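Putative exported protein (Bacteroides fragilis NCTC 9343, PDB 3IEE) is of unknown function but is a putative exported, all-helical protein, probably a lipoprotein, whose C-terminal part belongs to a DUF3829-like family. Local coordinates at residues V204-L217 with Y230-V244. Numbering follows the deposited sequence.
Sequences VAELTKQLDAAKKL and YQAFLSQVETFIKQV
L211 and I241 interlock at the centre as reciprocal knobs into holes: L211 sits among L234, V237, E238 and I241, and I241 among V204, L207, T208 and L211. The side chain of L211 leaves its helix with CG trans to N (chi1 178°), which sends CD1 to L234 and CD2 to I241 CD1 (3.7 Å). L207 crosses I241 obliquely and F240 nearly at a right angle, its CD2 lying 3.7 Å from I241 CG1; M182 of helix 169-189 touches both L207 and F240. At one end the valines pack tightly, V204 CG2 to V244 CG1 at 3.4 Å. At the other, A214 CB rests 3.3 Å from Y230 OH, which L217 CD1 also touches and which is hydrogen-bonded to S174 OG. T208 turns its hydroxyl back to V204 O, which T208 N reaches from the opposite face. At the polar edge, extended K215 brings NZ to E238 OE1 (2.8 Å), 43° above the carboxylate plane; K242 NZ adds a long salt bridge to OE2 of E238 (4.0 Å). Segments 204-215 and 230-244 run antiparallel (157°), pairing consecutive helices as a hairpin whose buried body is apolar; the cross-helix ion pair, beside exposed K215, probably only supplements that packing.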
loop_
_atom_site.group_PDB
_atom_site.type_symbol
_atom_site.label_atom_id
_atom_site.label_comp_id
_atom_site.label_asym_id
_atom_site.label_seq_id
_atom_site.Cartn_x
_atom_site.Cartn_y
_atom_site.Cartn_z
ATOM N N VAL A 204 -4.124 2.505 12.703
ATOM C CA VAL A 204 -3.858 3.751 13.448
ATOM C C VAL A 204 -3.364 3.439 14.851
ATOM O O VAL A 204 -2.414 4.085 15.382
ATOM C CB VAL A 204 -5.081 4.670 13.483
ATOM C CG1 VAL A 204 -4.838 5.804 14.490
ATOM C CG2 VAL A 204 -5.401 5.172 12.065
ATOM N N ALA A 205 -3.910 2.383 15.455
ATOM C CA ALA A 205 -3.437 1.962 16.771
ATOM C C ALA A 205 -2.011 1.411 16.682
ATOM O O ALA A 205 -1.201 1.641 17.577
ATOM C CB ALA A 205 -4.427 0.893 17.378
ATOM N N GLU A 206 -1.665 0.715 15.597
ATOM C CA GLU A 206 -0.270 0.254 15.391
ATOM C C GLU A 206 0.649 1.445 15.234
ATOM O O GLU A 206 1.750 1.488 15.824
ATOM C CB GLU A 206 -0.129 -0.608 14.151
ATOM C CG GLU A 206 -0.782 -1.965 14.258
ATOM C CD GLU A 206 -0.723 -2.748 12.944
ATOM O OE1 GLU A 206 0.058 -2.375 12.009
ATOM O OE2 GLU A 206 -1.499 -3.743 12.863
ATOM N N LEU A 207 0.217 2.392 14.408
ATOM C CA LEU A 207 1.008 3.603 14.186
ATOM C C LEU A 207 1.248 4.330 15.509
ATOM O O LEU A 207 2.349 4.830 15.788
ATOM C CB LEU A 207 0.353 4.479 13.137
ATOM C CG LEU A 207 1.174 5.720 12.711
ATOM C CD1 LEU A 207 2.607 5.416 12.267
ATOM C CD2 LEU A 207 0.393 6.468 11.631
ATOM N N THR A 208 0.196 4.417 16.311
ATOM C CA THR A 208 0.314 5.056 17.630
ATOM C C THR A 208 1.351 4.349 18.538
ATOM O O THR A 208 2.168 5.008 19.156
ATOM C CB THR A 208 -1.045 5.151 18.288
ATOM O OG1 THR A 208 -1.921 5.974 17.488
ATOM C CG2 THR A 208 -0.922 5.736 19.709
ATOM N N LYS A 209 1.308 3.004 18.593
ATOM C CA LYS A 209 2.312 2.242 19.314
ATOM C C LYS A 209 3.715 2.511 18.786
ATOM O O LYS A 209 4.658 2.661 19.582
ATOM C CB LYS A 209 2.031 0.739 19.239
ATOM C CG LYS A 209 0.846 0.311 20.047
ATOM C CD LYS A 209 0.478 -1.182 19.745
ATOM C CE LYS A 209 -1.080 -1.426 19.601
ATOM N NZ LYS A 209 -1.535 -2.115 18.281
ATOM N N GLN A 210 3.873 2.575 17.450
ATOM C CA GLN A 210 5.177 2.894 16.867
ATOM C C GLN A 210 5.637 4.292 17.310
ATOM O O GLN A 210 6.815 4.538 17.644
ATOM C CB GLN A 210 5.114 2.766 15.322
ATOM C CG GLN A 210 4.905 1.305 14.909
ATOM C CD GLN A 210 4.382 1.104 13.538
ATOM O OE1 GLN A 210 4.305 2.022 12.719
ATOM N NE2 GLN A 210 3.952 -0.133 13.290
ATOM N N LEU A 211 4.711 5.247 17.283
ATOM C CA LEU A 211 5.047 6.623 17.658
ATOM C C LEU A 211 5.441 6.700 19.144
ATOM O O LEU A 211 6.433 7.335 19.473
ATOM C CB LEU A 211 3.911 7.580 17.334
ATOM C CG LEU A 211 4.112 9.030 17.714
ATOM C CD1 LEU A 211 5.394 9.573 17.110
ATOM C CD2 LEU A 211 2.875 9.864 17.270
ATOM N N ASP A 212 4.701 6.017 20.013
ATOM C CA ASP A 212 5.049 5.881 21.469
ATOM C C ASP A 212 6.458 5.295 21.630
ATOM O O ASP A 212 7.247 5.771 22.390
ATOM C CB ASP A 212 4.032 4.988 22.225
ATOM C CG ASP A 212 2.645 5.630 22.421
ATOM O OD1 ASP A 212 2.505 6.849 22.328
ATOM O OD2 ASP A 212 1.684 4.868 22.712
ATOM N N ALA A 213 6.797 4.265 20.842
ATOM C CA ALA A 213 8.137 3.686 20.906
ATOM C C ALA A 213 9.201 4.696 20.491
ATOM O O ALA A 213 10.266 4.837 21.145
ATOM C CB ALA A 213 8.242 2.442 20.059
ATOM N N ALA A 214 8.915 5.432 19.423
ATOM C CA ALA A 214 9.820 6.473 18.877
ATOM C C ALA A 214 10.071 7.547 19.889
ATOM O O ALA A 214 11.220 8.006 20.066
ATOM C CB ALA A 214 9.216 7.098 17.637
ATOM N N LYS A 215 9.027 7.942 20.609
ATOM C CA LYS A 215 9.137 9.026 21.610
ATOM C C LYS A 215 9.996 8.634 22.828
ATOM O O LYS A 215 10.507 9.508 23.555
ATOM C CB LYS A 215 7.745 9.462 22.053
ATOM C CG LYS A 215 6.953 10.293 21.034
ATOM C CD LYS A 215 5.547 10.570 21.522
ATOM C CE LYS A 215 4.798 11.474 20.602
ATOM N NZ LYS A 215 3.331 11.563 20.983
ATOM N N LYS A 216 10.197 7.327 23.045
ATOM C CA LYS A 216 11.070 6.873 24.090
ATOM C C LYS A 216 12.536 6.898 23.709
ATOM O O LYS A 216 13.377 6.723 24.584
ATOM C CB LYS A 216 10.690 5.444 24.540
ATOM C CG LYS A 216 9.264 5.348 24.982
ATOM C CD LYS A 216 8.893 3.916 25.341
ATOM C CE LYS A 216 7.384 3.855 25.569
ATOM N NZ LYS A 216 6.987 2.523 25.962
ATOM N N LEU A 217 12.868 7.083 22.423
ATOM C CA LEU A 217 14.247 6.930 22.021
ATOM C C LEU A 217 15.099 8.108 22.603
ATOM O O LEU A 217 14.600 9.251 22.690
ATOM C CB LEU A 217 14.363 6.826 20.498
ATOM C CG LEU A 217 13.717 5.599 19.811
ATOM C CD1 LEU A 217 13.826 5.755 18.309
ATOM C CD2 LEU A 217 14.365 4.319 20.379
ATOM N N TYR A 230 14.284 14.389 12.621
ATOM C CA TYR A 230 13.574 13.242 13.220
ATOM C C TYR A 230 12.375 13.718 14.050
ATOM O O TYR A 230 11.250 13.269 13.862
ATOM C CB TYR A 230 14.528 12.413 14.045
ATOM C CG TYR A 230 13.870 11.184 14.613
ATOM C CD1 TYR A 230 13.328 10.183 13.775
ATOM C CD2 TYR A 230 13.773 11.014 15.975
ATOM C CE1 TYR A 230 12.707 9.110 14.301
ATOM C CE2 TYR A 230 13.164 9.907 16.516
ATOM C CZ TYR A 230 12.656 8.954 15.701
ATOM O OH TYR A 230 12.054 7.867 16.216
ATOM N N GLN A 231 12.591 14.692 14.919
ATOM C CA GLN A 231 11.488 15.181 15.760
ATOM C C GLN A 231 10.397 15.906 14.931
ATOM O O GLN A 231 9.230 15.795 15.245
ATOM C CB GLN A 231 12.012 16.008 16.924
ATOM C CG GLN A 231 12.935 15.228 17.835
ATOM C CD GLN A 231 13.164 15.940 19.144
ATOM O OE1 GLN A 231 13.035 17.189 19.218
ATOM N NE2 GLN A 231 13.510 15.169 20.184
ATOM N N ALA A 232 10.767 16.590 13.831
ATOM C CA ALA A 232 9.771 17.139 12.892
ATOM C C ALA A 232 8.923 16.023 12.264
ATOM O O ALA A 232 7.689 16.140 12.188
ATOM C CB ALA A 232 10.473 17.964 11.781
ATOM N N PHE A 233 9.576 14.920 11.905
ATOM C CA PHE A 233 8.873 13.745 11.364
ATOM C C PHE A 233 7.876 13.228 12.399
ATOM O O PHE A 233 6.694 13.023 12.083
ATOM C CB PHE A 233 9.857 12.643 10.972
ATOM C CG PHE A 233 9.206 11.343 10.584
ATOM C CD1 PHE A 233 8.600 11.206 9.334
ATOM C CD2 PHE A 233 9.210 10.247 11.453
ATOM C CE1 PHE A 233 7.985 10.023 8.969
ATOM C CE2 PHE A 233 8.626 9.098 11.082
ATOM C CZ PHE A 233 8.025 8.974 9.837
ATOM N N LEU A 234 8.326 13.056 13.650
ATOM C CA LEU A 234 7.439 12.546 14.703
ATOM C C LEU A 234 6.201 13.441 14.901
ATOM O O LEU A 234 5.096 12.957 15.125
ATOM C CB LEU A 234 8.185 12.420 16.025
ATOM C CG LEU A 234 9.299 11.397 16.137
ATOM C CD1 LEU A 234 9.775 11.213 17.579
ATOM C CD2 LEU A 234 8.852 10.086 15.528
ATOM N N SER A 235 6.434 14.746 14.879
ATOM C CA SER A 235 5.339 15.715 15.004
ATOM C C SER A 235 4.339 15.561 13.864
ATOM O O SER A 235 3.108 15.589 14.079
ATOM C CB SER A 235 5.909 17.141 15.086
ATOM O OG SER A 235 4.872 18.098 15.271
ATOM N N GLN A 236 4.846 15.310 12.674
ATOM C CA GLN A 236 3.995 15.117 11.502
ATOM C C GLN A 236 3.221 13.798 11.524
ATOM O O GLN A 236 2.072 13.712 11.049
ATOM C CB GLN A 236 4.840 15.240 10.253
ATOM C CG GLN A 236 5.270 16.662 10.132
ATOM C CD GLN A 236 6.125 16.899 8.937
ATOM O OE1 GLN A 236 5.717 16.566 7.826
ATOM N NE2 GLN A 236 7.303 17.488 9.133
ATOM N N VAL A 237 3.851 12.780 12.074
ATOM C CA VAL A 237 3.154 11.510 12.272
ATOM C C VAL A 237 1.971 11.701 13.212
ATOM O O VAL A 237 0.868 11.226 12.966
ATOM C CB VAL A 237 4.083 10.392 12.791
ATOM C CG1 VAL A 237 3.237 9.141 13.125
ATOM C CG2 VAL A 237 5.224 10.133 11.794
ATOM N N GLU A 238 2.185 12.415 14.293
ATOM C CA GLU A 238 1.133 12.708 15.235
ATOM C C GLU A 238 -0.020 13.491 14.569
ATOM O O GLU A 238 -1.199 13.171 14.768
ATOM C CB GLU A 238 1.721 13.404 16.434
ATOM C CG GLU A 238 0.684 13.649 17.528
ATOM C CD GLU A 238 1.245 13.767 18.909
ATOM O OE1 GLU A 238 2.419 13.477 19.137
ATOM O OE2 GLU A 238 0.470 14.171 19.808
ATOM N N THR A 239 0.321 14.483 13.753
ATOM C CA THR A 239 -0.693 15.211 12.971
ATOM C C THR A 239 -1.485 14.281 12.061
ATOM O O THR A 239 -2.717 14.391 11.917
ATOM C CB THR A 239 0.015 16.300 12.140
ATOM O OG1 THR A 239 0.597 17.219 13.073
ATOM C CG2 THR A 239 -0.927 17.038 11.174
ATOM N N PHE A 240 -0.769 13.367 11.436
ATOM C CA PHE A 240 -1.390 12.388 10.538
ATOM C C PHE A 240 -2.387 11.485 11.292
ATOM O O PHE A 240 -3.518 11.275 10.851
ATOM C CB PHE A 240 -0.307 11.563 9.877
ATOM C CG PHE A 240 -0.828 10.503 8.964
ATOM C CD1 PHE A 240 -1.085 9.196 9.415
ATOM C CD2 PHE A 240 -1.000 10.780 7.636
ATOM C CE1 PHE A 240 -1.540 8.185 8.512
ATOM C CE2 PHE A 240 -1.448 9.808 6.764
ATOM C CZ PHE A 240 -1.698 8.527 7.182
ATOM N N ILE A 241 -1.956 10.973 12.440
ATOM C CA ILE A 241 -2.826 10.137 13.265
ATOM C C ILE A 241 -4.113 10.877 13.605
ATOM O O ILE A 241 -5.224 10.329 13.492
ATOM C CB ILE A 241 -2.115 9.685 14.547
ATOM C CG1 ILE A 241 -0.959 8.701 14.256
ATOM C CG2 ILE A 241 -3.137 9.105 15.617
ATOM C CD1 ILE A 241 -0.066 8.536 15.462
ATOM N N LYS A 242 -3.978 12.126 14.009
ATOM C CA LYS A 242 -5.135 12.935 14.402
ATOM C C LYS A 242 -6.073 13.192 13.186
ATOM O O LYS A 242 -7.307 13.165 13.328
ATOM C CB LYS A 242 -4.689 14.223 15.089
ATOM C CG LYS A 242 -4.107 13.933 16.478
ATOM C CD LYS A 242 -3.766 15.162 17.385
ATOM C CE LYS A 242 -2.513 15.909 16.964
ATOM N NZ LYS A 242 -1.941 16.810 18.045
ATOM N N GLN A 243 -5.493 13.441 12.026
ATOM C CA GLN A 243 -6.283 13.644 10.800
ATOM C C GLN A 243 -7.038 12.354 10.430
ATOM O O GLN A 243 -8.191 12.409 10.023
ATOM C CB GLN A 243 -5.380 14.064 9.647
ATOM C CG GLN A 243 -4.847 15.497 9.714
ATOM C CD GLN A 243 -4.210 15.918 8.360
ATOM O OE1 GLN A 243 -3.910 15.077 7.483
ATOM N NE2 GLN A 243 -4.047 17.212 8.177
ATOM N N VAL A 244 -6.394 11.195 10.563
ATOM C CA VAL A 244 -7.048 9.942 10.180
ATOM C C VAL A 244 -8.215 9.731 11.133
ATOM O O VAL A 244 -9.296 9.367 10.693
ATOM C CB VAL A 244 -6.131 8.714 10.201
ATOM C CG1 VAL A 244 -6.969 7.383 9.956
ATOM C CG2 VAL A 244 -4.977 8.865 9.189
#